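Local coordinates for 2L protein (Yaba-like disease virus, PDB 3IT8) that probably binds host tumour necrosis factor as a secreted glycoprotein in which an MHC class I-like platform is joined to an immunoglobulin-like domain, at residues 3-8 with 93-98; 19-24 with 62-67; 54-59 with 164-169; 107-112 with 245-250. One frame throughout, in Å; residues are numbered along the deposited sequence.

Contact 1: residues 3-8 with 93-98; sequences LKYNYT and LITGCY. With NAG (2-acetamido-2-deoxy-beta-D-glucopyranose), chain M.
Y5 and T95 face each other midway along an antiparallel ladder between strands 2-10 and 90-100, the two central strands of the eight-stranded floor of an MHC class I-like platform. Y5 N donates to T95 O (2.7 Å), and T95 N returns a bond to Y5 O (3.1 Å); L3 with C97 and Y7 with L93 are hydrogen-bonded pairs of the same kind to either side. The side chains of these three pairs share the tightly packed face. CB of Y5 rests on T95 CG2 (3.6 Å), while Y7 and L93 lie side by side, pointing the same way, with Y7 CB 4.0 Å from L93 CB. The Y5 ring leads off from the strand pair, CG anti to the carbonyl carbon (chi1 -76°), and stacks with F158 of helix 148-174; its OH bonds to Y170 OH. The other face is looser and carries a glycan. G96 contributes no side chain there, opposite the partly exposed K4. N6 stretches alongside I94, whose CD1 lies 3.4 Å from N6 OD1, and N6 ND2 holds the N-linked NAG covalently. K4, its chain bent at chi3, donates from NZ to O7 of the sugar's acetamide group (2.9 Å).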
# COMPACT_ATOMS: atom_id res chain seq x y z
N LEU D 3 21.08 -15.07 -24.17
CA LEU D 3 22.40 -14.50 -23.89
C LEU D 3 23.26 -15.62 -23.27
O LEU D 3 22.96 -16.13 -22.19
CB LEU D 3 22.29 -13.30 -22.94
CG LEU D 3 23.64 -12.58 -22.72
CD1 LEU D 3 24.26 -12.17 -24.04
CD2 LEU D 3 23.43 -11.35 -21.87
N LYS D 4 24.33 -16.02 -23.95
CA LYS D 4 25.19 -17.08 -23.44
C LYS D 4 26.66 -16.71 -23.34
O LYS D 4 27.23 -16.15 -24.27
CB LYS D 4 25.04 -18.33 -24.33
CG LYS D 4 25.82 -19.52 -23.82
CD LYS D 4 25.66 -20.76 -24.69
CE LYS D 4 26.39 -20.65 -26.02
NZ LYS D 4 26.35 -21.93 -26.79
N TYR D 5 27.27 -17.02 -22.19
CA TYR D 5 28.69 -16.77 -21.94
C TYR D 5 29.39 -18.13 -21.82
O TYR D 5 28.94 -19.00 -21.06
CB TYR D 5 28.88 -15.98 -20.65
CG TYR D 5 28.56 -14.51 -20.76
CD1 TYR D 5 28.00 -13.98 -21.92
CD2 TYR D 5 28.80 -13.64 -19.70
CE1 TYR D 5 27.68 -12.61 -22.02
CE2 TYR D 5 28.48 -12.28 -19.78
CZ TYR D 5 27.92 -11.78 -20.94
OH TYR D 5 27.59 -10.45 -21.02
N ASN D 6 30.48 -18.33 -22.55
CA ASN D 6 31.20 -19.60 -22.54
C ASN D 6 32.68 -19.35 -22.30
O ASN D 6 33.34 -18.72 -23.11
CB ASN D 6 30.98 -20.32 -23.89
CG ASN D 6 31.67 -21.68 -23.99
OD1 ASN D 6 32.39 -22.11 -23.08
ND2 ASN D 6 31.44 -22.35 -25.12
N TYR D 7 33.19 -19.81 -21.17
CA TYR D 7 34.61 -19.67 -20.86
C TYR D 7 35.20 -21.07 -20.96
O TYR D 7 34.67 -22.01 -20.36
CB TYR D 7 34.84 -19.17 -19.44
CG TYR D 7 34.33 -17.79 -19.14
CD1 TYR D 7 33.00 -17.58 -18.80
CD2 TYR D 7 35.19 -16.69 -19.13
CE1 TYR D 7 32.53 -16.32 -18.43
CE2 TYR D 7 34.74 -15.43 -18.77
CZ TYR D 7 33.40 -15.25 -18.41
OH TYR D 7 32.93 -14.02 -18.00
N THR D 8 36.29 -21.23 -21.71
CA THR D 8 36.89 -22.55 -21.82
C THR D 8 38.41 -22.60 -21.81
O THR D 8 39.07 -21.92 -22.59
CB THR D 8 36.41 -23.23 -23.11
OG1 THR D 8 34.98 -23.19 -23.18
CG2 THR D 8 36.87 -24.68 -23.14
N LEU D 93 32.94 -22.97 -18.38
CA LEU D 93 32.02 -22.29 -17.48
C LEU D 93 30.90 -21.74 -18.35
O LEU D 93 31.08 -20.77 -19.07
CB LEU D 93 32.72 -21.15 -16.75
CG LEU D 93 31.75 -20.34 -15.88
CD1 LEU D 93 31.12 -21.26 -14.86
CD2 LEU D 93 32.48 -19.18 -15.19
N ILE D 94 29.74 -22.37 -18.29
CA ILE D 94 28.60 -21.96 -19.10
C ILE D 94 27.62 -21.18 -18.24
O ILE D 94 27.08 -21.70 -17.27
CB ILE D 94 27.86 -23.18 -19.70
CG1 ILE D 94 28.85 -24.05 -20.48
CG2 ILE D 94 26.75 -22.73 -20.61
CD1 ILE D 94 29.59 -23.32 -21.53
N THR D 95 27.38 -19.93 -18.59
CA THR D 95 26.45 -19.12 -17.82
C THR D 95 25.71 -18.19 -18.77
O THR D 95 26.26 -17.80 -19.80
CB THR D 95 27.20 -18.30 -16.74
OG1 THR D 95 26.26 -17.70 -15.85
CG2 THR D 95 28.06 -17.23 -17.39
N GLY D 96 24.47 -17.85 -18.45
CA GLY D 96 23.68 -17.00 -19.32
C GLY D 96 22.21 -17.03 -18.94
O GLY D 96 21.84 -17.58 -17.90
N CYS D 97 21.36 -16.44 -19.76
CA CYS D 97 19.93 -16.42 -19.46
C CYS D 97 19.09 -16.47 -20.73
O CYS D 97 19.63 -16.46 -21.85
CB CYS D 97 19.56 -15.17 -18.65
SG CYS D 97 19.53 -13.62 -19.60
N TYR D 98 17.77 -16.50 -20.56
CA TYR D 98 16.87 -16.58 -21.69
C TYR D 98 15.48 -16.06 -21.40
O TYR D 98 15.02 -16.07 -20.26
CB TYR D 98 16.75 -18.04 -22.14
CG TYR D 98 16.14 -18.92 -21.09
CD1 TYR D 98 14.75 -19.11 -21.02
CD2 TYR D 98 16.93 -19.53 -20.12
CE1 TYR D 98 14.18 -19.89 -20.02
CE2 TYR D 98 16.37 -20.31 -19.11
CZ TYR D 98 15.00 -20.49 -19.06
OH TYR D 98 14.46 -21.23 -18.03
C1 NAG M . 32.19 -23.54 -25.48
C2 NAG M . 31.25 -24.55 -26.15
C3 NAG M . 32.04 -25.81 -26.54
C4 NAG M . 33.21 -25.43 -27.47
C5 NAG M . 34.07 -24.40 -26.72
C6 NAG M . 35.26 -23.91 -27.52
C7 NAG M . 28.97 -24.34 -25.38
C8 NAG M . 27.82 -25.01 -24.66
N2 NAG M . 30.18 -24.88 -25.23
O3 NAG M . 31.20 -26.75 -27.19
O4 NAG M . 33.98 -26.58 -27.84
O5 NAG M . 33.26 -23.23 -26.38
O6 NAG M . 34.89 -22.95 -28.50
O7 NAG M . 28.77 -23.34 -26.06

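Contact 2: residues 19-24 with 62-67. With NAG (2-acetamido-2-deoxy-beta-D-glucopyranose), chain M.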
# COMPACT_ATOMS: atom_id res chain seq x y z
N GLY D 19 42.90 -20.66 -23.54
CA GLY D 19 41.68 -20.11 -22.98
C GLY D 19 40.91 -19.27 -23.98
O GLY D 19 41.48 -18.47 -24.72
N VAL D 20 39.61 -19.47 -24.03
CA VAL D 20 38.76 -18.70 -24.92
C VAL D 20 37.48 -18.36 -24.21
O VAL D 20 37.06 -19.04 -23.25
CB VAL D 20 38.34 -19.46 -26.19
CG1 VAL D 20 39.41 -19.36 -27.23
CG2 VAL D 20 38.04 -20.91 -25.85
N PHE D 21 36.86 -17.31 -24.70
CA PHE D 21 35.60 -16.85 -24.17
C PHE D 21 34.72 -16.41 -25.32
O PHE D 21 35.17 -15.74 -26.25
CB PHE D 21 35.81 -15.66 -23.24
CG PHE D 21 34.54 -14.97 -22.90
CD1 PHE D 21 33.66 -15.52 -21.97
CD2 PHE D 21 34.17 -13.81 -23.58
CE1 PHE D 21 32.43 -14.92 -21.72
CE2 PHE D 21 32.95 -13.20 -23.34
CZ PHE D 21 32.07 -13.76 -22.41
N TYR D 22 33.45 -16.79 -25.27
CA TYR D 22 32.51 -16.40 -26.31
C TYR D 22 31.28 -15.79 -25.68
O TYR D 22 30.76 -16.28 -24.69
CB TYR D 22 32.08 -17.60 -27.17
CG TYR D 22 33.17 -18.20 -28.02
CD1 TYR D 22 33.77 -19.41 -27.66
CD2 TYR D 22 33.62 -17.55 -29.18
CE1 TYR D 22 34.78 -19.96 -28.44
CE2 TYR D 22 34.63 -18.10 -29.96
CZ TYR D 22 35.21 -19.31 -29.59
OH TYR D 22 36.19 -19.88 -30.37
N ASP D 23 30.82 -14.69 -26.28
CA ASP D 23 29.61 -13.99 -25.85
C ASP D 23 28.64 -14.11 -27.03
O ASP D 23 28.88 -13.56 -28.11
CB ASP D 23 29.93 -12.52 -25.59
CG ASP D 23 28.74 -11.76 -25.04
OD1 ASP D 23 27.60 -12.11 -25.37
OD2 ASP D 23 28.95 -10.79 -24.28
N HIS D 24 27.54 -14.83 -26.84
CA HIS D 24 26.56 -15.01 -27.91
C HIS D 24 25.17 -14.49 -27.56
O HIS D 24 24.59 -14.86 -26.53
CB HIS D 24 26.42 -16.49 -28.27
CG HIS D 24 27.56 -17.03 -29.06
ND1 HIS D 24 27.75 -16.74 -30.39
CD2 HIS D 24 28.55 -17.90 -28.72
CE1 HIS D 24 28.81 -17.40 -30.84
NE2 HIS D 24 29.31 -18.11 -29.84
N ASN D 62 36.34 -5.59 -17.28
CA ASN D 62 37.63 -6.30 -17.36
C ASN D 62 37.51 -7.39 -18.40
O ASN D 62 37.90 -8.53 -18.15
CB ASN D 62 37.99 -6.96 -16.03
CG ASN D 62 37.78 -6.05 -14.86
OD1 ASN D 62 37.33 -4.92 -15.01
ND2 ASN D 62 38.11 -6.54 -13.67
N ASP D 63 36.97 -7.05 -19.56
CA ASP D 63 36.78 -8.03 -20.61
C ASP D 63 36.17 -9.27 -19.99
O ASP D 63 36.79 -10.34 -19.99
CB ASP D 63 38.11 -8.36 -21.28
CG ASP D 63 38.78 -7.14 -21.86
OD1 ASP D 63 38.14 -6.46 -22.69
OD2 ASP D 63 39.94 -6.87 -21.49
N TYR D 64 34.97 -9.10 -19.43
CA TYR D 64 34.23 -10.20 -18.83
C TYR D 64 34.98 -10.95 -17.75
O TYR D 64 34.81 -12.17 -17.60
CB TYR D 64 33.80 -11.20 -19.92
CG TYR D 64 33.06 -10.57 -21.08
CD1 TYR D 64 33.72 -9.72 -21.97
CD2 TYR D 64 31.70 -10.81 -21.29
CE1 TYR D 64 33.05 -9.13 -23.03
CE2 TYR D 64 31.01 -10.23 -22.34
CZ TYR D 64 31.70 -9.38 -23.21
OH TYR D 64 31.02 -8.80 -24.26
N ASN D 65 35.80 -10.24 -16.98
CA ASN D 65 36.60 -10.85 -15.92
C ASN D 65 37.35 -12.05 -16.49
O ASN D 65 37.51 -13.06 -15.80
CB ASN D 65 35.69 -11.33 -14.79
CG ASN D 65 34.94 -10.20 -14.14
OD1 ASN D 65 33.72 -10.25 -14.02
ND2 ASN D 65 35.65 -9.17 -13.70
N PHE D 66 37.80 -11.95 -17.74
CA PHE D 66 38.51 -13.06 -18.39
C PHE D 66 39.77 -13.54 -17.67
O PHE D 66 39.93 -14.73 -17.42
CB PHE D 66 38.89 -12.71 -19.82
CG PHE D 66 39.51 -13.85 -20.55
CD1 PHE D 66 38.73 -14.83 -21.13
CD2 PHE D 66 40.88 -13.98 -20.61
CE1 PHE D 66 39.30 -15.93 -21.76
CE2 PHE D 66 41.47 -15.08 -21.23
CZ PHE D 66 40.68 -16.06 -21.81
N ASN D 67 40.68 -12.62 -17.35
CA ASN D 67 41.90 -13.01 -16.68
C ASN D 67 41.55 -13.76 -15.41
O ASN D 67 42.16 -14.78 -15.11
CB ASN D 67 42.76 -11.79 -16.35
CG ASN D 67 43.11 -10.98 -17.59
OD1 ASN D 67 43.27 -11.53 -18.67
ND2 ASN D 67 43.22 -9.67 -17.43
C1 NAG M . 32.19 -23.54 -25.48
C2 NAG M . 31.25 -24.55 -26.15
C3 NAG M . 32.04 -25.81 -26.54
C4 NAG M . 33.21 -25.43 -27.47
C5 NAG M . 34.07 -24.40 -26.72
C6 NAG M . 35.26 -23.91 -27.52
C7 NAG M . 28.97 -24.34 -25.38
C8 NAG M . 27.82 -25.01 -24.66
N2 NAG M . 30.18 -24.88 -25.23
O3 NAG M . 31.20 -26.75 -27.19
O4 NAG M . 33.98 -26.58 -27.84
O5 NAG M . 33.26 -23.23 -26.38
O6 NAG M . 34.89 -22.95 -28.50
O7 NAG M . 28.77 -23.34 -26.06
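OD2 of D23 is held by two phenols: it accepts a hydrogen bond from Y64 OH (2.9 Å) and is also bonded to Y170 OH of helix 148-174, although OD2 is modelled too close to the Y64 ring, so its place is less sure. The D23 and Y64 side chains cross at about a right angle; as modelled, the carboxylate is nearly perpendicular to the ring and OD2 lies near the ring plane, at its edge. Y64 OH has a further partner in T31 OG1, so both ends of this buried bond have other polar company.

Next to this bond, F21 packs across Y64. CG of F21 is anti to the backbone N (chi1 167°), and the two rings meet obliquely, their planes at 41° and their centroids 4.5 Å apart. Y64 CB sits over one face of the F21 ring, toward its rim, in a CH-pi contact 4.2 Å from the centroid, while F21 CE2 lies over a face of the Y64 ring. F66 uses its edge instead: CD1 touches F21 CB (3.7 Å), and CZ comes within 3.9 Å of G19 O, beside a residue that has no side chain to stand in the way.

Y22 points away from the helix, with its ring near O6 of the NAG attached to N6. On the helix-facing side, Y5 and Y7 of the adjoining strand add their rings to the aromatic cluster. Helix 61-82 laid across strand 18-25 of the floor in this manner is the helix-over-sheet arrangement of an MHC class I-like platform, in the half corresponding to alpha1.

Contact 3: residues 54-59 with 164-169; sequences SRSPHT and SLAILD. With NAG (2-acetamido-2-deoxy-beta-D-glucopyranose), chain N.
H58 and A166 bring the two backbones closest, with CA atoms 4.8 Å apart, where a type I beta turn from S56 to T59 meets helix 148-174. The turn is closed by T59 N donating to S56 O (2.9 Å). The helix is kinked here: the N of L168 lacks its bond to the preceding turn and reaches L165 O instead. A second approach, between the CA atoms of S56 and D169 (5.5 Å), lies one helical turn further on.

The H58 ring is laid against the helix. L165 CD1 stands over one face, offset toward the rim, in a CH-pi contact 3.9 Å from the ring centroid and 17° off its normal. L165 CB follows over the same ring, near CD2, and H58 CB meets A166 CB (3.7 Å). The ring's ND1 is bonded to an aromatic side chain of another protein's chain. L165 likewise packs on apolar side chains of two such chains, so this edge takes part in the assembly. In the MHC class I-like fold the contact sets the loop leading into helix 61-82 against the later part of the other long helix.

D169 and P57 cross at about a right angle, D169 OD2 against P57 CD (3.6 Å), and D169 CB faces S56 OG. Within the turn, S56 OG and T59 OG1 share a hydrogen bond (2.5 Å) in which either could be the donor; T59 OG1 also bonds to Y170 OH. Farther out, R55 CG packs on the acetamide methyl C8 of the NAG carried by N52 (3.5 Å).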
# COMPACT_ATOMS: atom_id res chain seq x y z
N SER D 54 29.63 0.06 -24.03
CA SER D 54 29.42 1.15 -23.08
C SER D 54 27.94 1.33 -22.81
O SER D 54 27.56 1.91 -21.81
CB SER D 54 29.98 2.46 -23.62
OG SER D 54 31.39 2.38 -23.76
N ARG D 55 27.10 0.84 -23.71
CA ARG D 55 25.67 0.96 -23.53
C ARG D 55 25.10 -0.27 -22.83
O ARG D 55 23.88 -0.43 -22.74
CB ARG D 55 24.98 1.16 -24.88
CG ARG D 55 25.14 2.57 -25.44
CD ARG D 55 23.93 2.97 -26.29
NE ARG D 55 23.94 2.35 -27.61
CZ ARG D 55 22.85 2.13 -28.34
NH1 ARG D 55 21.66 2.47 -27.87
NH2 ARG D 55 22.95 1.57 -29.54
N SER D 56 25.98 -1.14 -22.33
CA SER D 56 25.55 -2.36 -21.64
C SER D 56 26.20 -2.47 -20.27
O SER D 56 27.05 -3.32 -20.03
CB SER D 56 25.87 -3.61 -22.47
OG SER D 56 25.32 -4.75 -21.84
N PRO D 57 25.79 -1.60 -19.36
CA PRO D 57 26.26 -1.49 -17.97
C PRO D 57 26.35 -2.81 -17.22
O PRO D 57 27.14 -2.93 -16.29
CB PRO D 57 25.23 -0.57 -17.33
CG PRO D 57 24.82 0.30 -18.45
CD PRO D 57 24.67 -0.67 -19.59
N HIS D 58 25.55 -3.78 -17.61
CA HIS D 58 25.52 -5.05 -16.90
C HIS D 58 26.33 -6.16 -17.52
O HIS D 58 26.26 -7.30 -17.08
CB HIS D 58 24.08 -5.46 -16.68
CG HIS D 58 23.33 -4.51 -15.80
ND1 HIS D 58 23.59 -4.38 -14.45
CD2 HIS D 58 22.37 -3.59 -16.09
CE1 HIS D 58 22.84 -3.42 -13.95
NE2 HIS D 58 22.09 -2.93 -14.92
N THR D 59 27.10 -5.83 -18.56
CA THR D 59 27.98 -6.81 -19.17
C THR D 59 29.22 -6.65 -18.31
O THR D 59 29.70 -5.54 -18.14
CB THR D 59 28.31 -6.46 -20.62
OG1 THR D 59 27.11 -6.47 -21.40
CG2 THR D 59 29.28 -7.47 -21.20
N SER D 164 19.99 -11.23 -16.64
CA SER D 164 18.64 -10.85 -17.06
C SER D 164 18.51 -9.36 -17.35
O SER D 164 17.66 -8.96 -18.14
CB SER D 164 17.63 -11.22 -15.99
OG SER D 164 17.84 -10.44 -14.84
N LEU D 165 19.33 -8.54 -16.71
CA LEU D 165 19.30 -7.11 -16.97
C LEU D 165 20.09 -6.80 -18.25
O LEU D 165 19.64 -6.03 -19.11
CB LEU D 165 19.91 -6.35 -15.80
CG LEU D 165 19.08 -6.34 -14.51
CD1 LEU D 165 19.87 -5.68 -13.38
CD2 LEU D 165 17.78 -5.58 -14.75
N ALA D 166 21.26 -7.40 -18.37
CA ALA D 166 22.10 -7.18 -19.53
C ALA D 166 21.44 -7.59 -20.84
O ALA D 166 21.46 -6.84 -21.81
CB ALA D 166 23.41 -7.93 -19.35
N ILE D 167 20.84 -8.78 -20.86
CA ILE D 167 20.21 -9.28 -22.08
C ILE D 167 19.32 -8.24 -22.74
O ILE D 167 19.21 -8.21 -23.96
CB ILE D 167 19.38 -10.56 -21.83
CG1 ILE D 167 19.01 -11.20 -23.17
CG2 ILE D 167 18.10 -10.23 -21.09
CD1 ILE D 167 18.38 -12.56 -23.03
N LEU D 168 18.72 -7.37 -21.94
CA LEU D 168 17.84 -6.33 -22.48
C LEU D 168 18.62 -5.24 -23.23
O LEU D 168 18.11 -4.65 -24.18
CB LEU D 168 16.99 -5.71 -21.36
CG LEU D 168 15.99 -6.67 -20.68
CD1 LEU D 168 15.22 -5.93 -19.63
CD2 LEU D 168 15.04 -7.27 -21.70
N ASP D 169 19.86 -4.98 -22.81
CA ASP D 169 20.67 -3.99 -23.50
C ASP D 169 21.12 -4.55 -24.86
O ASP D 169 21.18 -3.83 -25.85
CB ASP D 169 21.89 -3.61 -22.67
CG ASP D 169 21.54 -2.79 -21.44
OD1 ASP D 169 20.70 -1.87 -21.58
OD2 ASP D 169 22.10 -3.06 -20.35
C1 NAG N . 28.73 4.03 -28.09
C2 NAG N . 29.03 4.93 -26.84
C3 NAG N . 29.04 6.46 -27.13
C4 NAG N . 29.70 6.79 -28.46
C5 NAG N . 28.98 5.95 -29.50
C6 NAG N . 29.34 6.28 -30.93
C7 NAG N . 27.17 5.66 -25.47
C8 NAG N . 25.93 5.85 -26.34
N2 NAG N . 28.02 4.69 -25.81
O3 NAG N . 29.73 7.15 -26.09
O4 NAG N . 29.55 8.17 -28.75
O5 NAG N . 29.31 4.58 -29.29
O6 NAG N . 28.51 5.55 -31.82
O7 NAG N . 27.34 6.39 -24.49

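Contact 4: residues 107-112 with 245-250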
# COMPACT_ATOMS: atom_id res chain seq x y z
N TYR D 107 21.24 -19.48 -15.87
CA TYR D 107 21.98 -20.67 -15.50
C TYR D 107 23.45 -20.36 -15.35
O TYR D 107 23.93 -19.32 -15.80
CB TYR D 107 21.78 -21.75 -16.57
CG TYR D 107 22.08 -21.24 -17.97
CD1 TYR D 107 23.40 -21.17 -18.44
CD2 TYR D 107 21.07 -20.74 -18.77
CE1 TYR D 107 23.68 -20.62 -19.67
CE2 TYR D 107 21.35 -20.18 -20.01
CZ TYR D 107 22.66 -20.13 -20.44
OH TYR D 107 22.92 -19.55 -21.65
N GLY D 108 24.16 -21.27 -14.71
CA GLY D 108 25.59 -21.12 -14.51
C GLY D 108 26.07 -22.47 -14.05
O GLY D 108 25.80 -22.87 -12.92
N TYR D 109 26.75 -23.19 -14.93
CA TYR D 109 27.27 -24.50 -14.57
C TYR D 109 28.64 -24.74 -15.17
O TYR D 109 29.08 -24.01 -16.06
CB TYR D 109 26.30 -25.57 -15.02
CG TYR D 109 26.05 -25.61 -16.50
CD1 TYR D 109 26.87 -26.36 -17.35
CD2 TYR D 109 24.95 -24.96 -17.06
CE1 TYR D 109 26.59 -26.47 -18.71
CE2 TYR D 109 24.66 -25.06 -18.42
CZ TYR D 109 25.47 -25.82 -19.24
OH TYR D 109 25.16 -25.95 -20.57
N VAL D 110 29.32 -25.77 -14.67
CA VAL D 110 30.64 -26.11 -15.13
C VAL D 110 30.58 -27.48 -15.77
O VAL D 110 30.11 -28.42 -15.14
CB VAL D 110 31.63 -26.15 -13.94
CG1 VAL D 110 32.96 -26.78 -14.36
CG2 VAL D 110 31.86 -24.74 -13.42
N GLU D 111 31.03 -27.60 -17.01
CA GLU D 111 31.06 -28.90 -17.67
C GLU D 111 32.50 -29.25 -18.06
O GLU D 111 33.37 -28.38 -18.16
CB GLU D 111 30.15 -28.95 -18.88
CG GLU D 111 30.39 -27.89 -19.89
CD GLU D 111 29.47 -28.02 -21.08
OE1 GLU D 111 28.27 -28.34 -20.87
OE2 GLU D 111 29.93 -27.78 -22.23
N THR D 112 32.72 -30.54 -18.27
CA THR D 112 34.02 -31.09 -18.61
C THR D 112 33.92 -31.72 -19.98
O THR D 112 32.83 -31.89 -20.51
CB THR D 112 34.40 -32.14 -17.54
OG1 THR D 112 35.31 -31.55 -16.60
CG2 THR D 112 35.00 -33.38 -18.14
N PRO D 245 15.89 -27.82 -18.97
CA PRO D 245 15.56 -27.01 -20.15
C PRO D 245 15.88 -25.55 -19.89
O PRO D 245 15.56 -25.01 -18.83
CB PRO D 245 14.07 -27.28 -20.35
CG PRO D 245 13.60 -27.70 -18.99
CD PRO D 245 14.71 -28.58 -18.51
N GLY D 246 16.53 -24.91 -20.86
CA GLY D 246 16.93 -23.52 -20.68
C GLY D 246 18.46 -23.45 -20.75
O GLY D 246 19.03 -22.50 -21.31
N GLU D 247 19.13 -24.44 -20.17
CA GLU D 247 20.59 -24.51 -20.19
C GLU D 247 20.96 -24.93 -21.62
O GLU D 247 20.32 -25.83 -22.18
CB GLU D 247 21.11 -25.55 -19.19
CG GLU D 247 20.60 -25.37 -17.77
CD GLU D 247 21.18 -26.38 -16.76
OE1 GLU D 247 21.24 -27.58 -17.08
OE2 GLU D 247 21.55 -25.97 -15.63
N PRO D 248 21.98 -24.30 -22.23
CA PRO D 248 22.32 -24.72 -23.59
C PRO D 248 22.60 -26.22 -23.73
O PRO D 248 22.49 -26.78 -24.83
CB PRO D 248 23.52 -23.84 -23.95
CG PRO D 248 24.05 -23.37 -22.64
CD PRO D 248 22.81 -23.16 -21.80
N GLY D 249 22.92 -26.88 -22.63
CA GLY D 249 23.20 -28.30 -22.68
C GLY D 249 21.99 -29.21 -22.88
O GLY D 249 22.16 -30.41 -23.10
N PHE D 250 20.78 -28.67 -22.80
CA PHE D 250 19.59 -29.49 -22.97
C PHE D 250 19.46 -29.96 -24.42
O PHE D 250 19.52 -29.14 -25.35
CB PHE D 250 18.35 -28.72 -22.57
CG PHE D 250 17.20 -29.59 -22.23
CD1 PHE D 250 17.17 -30.28 -21.02
CD2 PHE D 250 16.17 -29.80 -23.14
CE1 PHE D 250 16.13 -31.16 -20.72
CE2 PHE D 250 15.13 -30.68 -22.85
CZ PHE D 250 15.12 -31.36 -21.63
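Y107 and P248 reach toward each other tip to tip, and this apolar meeting leads the contact between strand 103-112 of the MHC-like platform and the loop 245-250 of the Ig-like region. P248 CD lies over one face of the Y107 ring, offset toward the rim, in a CH-pi contact 3.6 Å from the centroid and 24° off the normal. E247 CA is over the same ring, again toward the rim, and E247 CG touches Y107 CB (4.0 Å). Y109 also meets P248 at its tip, OH against CG (3.5 Å), while its CE2 packs on E247 CB (3.7 Å). On the platform side, P248 further touches K4 and I94.

Of the polar interactions, the one that joins the segments is weak: G249 N donates to Y109 OH at 3.2 Å with a bent geometry. Within the loop, F250 N bonds to E247 O (2.9 Å) and closes a type I beta turn.

The charge of E247 is met outside the two segments: OE1 forms a salt bridge with R119 and accepts a bond from E244 N. Cohesion between platform strand and Ig-like loop thus rests here mainly on proline and glutamate carbons laid against two tyrosines, with the buried E247 carboxylate probably stabilised as an anion by R119.

From the N terminus, contact 1 brings strand 2-10 back against strand 90-100 and closes a loop joining the two halves of the platform sheet. Contact 2 is nested within it, folding helix 61-82 onto strand 18-25; the two touch where Y7 OH bonds to Y64 O. Contact 3 starts inside both loops and ends far beyond them, so it crosses each, fastening the approach to helix 61-82 against helix 148-174; T59 there packs on Y64. Contact 4 opens after contacts 1 and 2 have closed, but crosses contact 3. Its strand 103-112 borders strand 90-100 of contact 1, so by holding loop 245-250 contact 4 ties the Ig-like region to the platform floor.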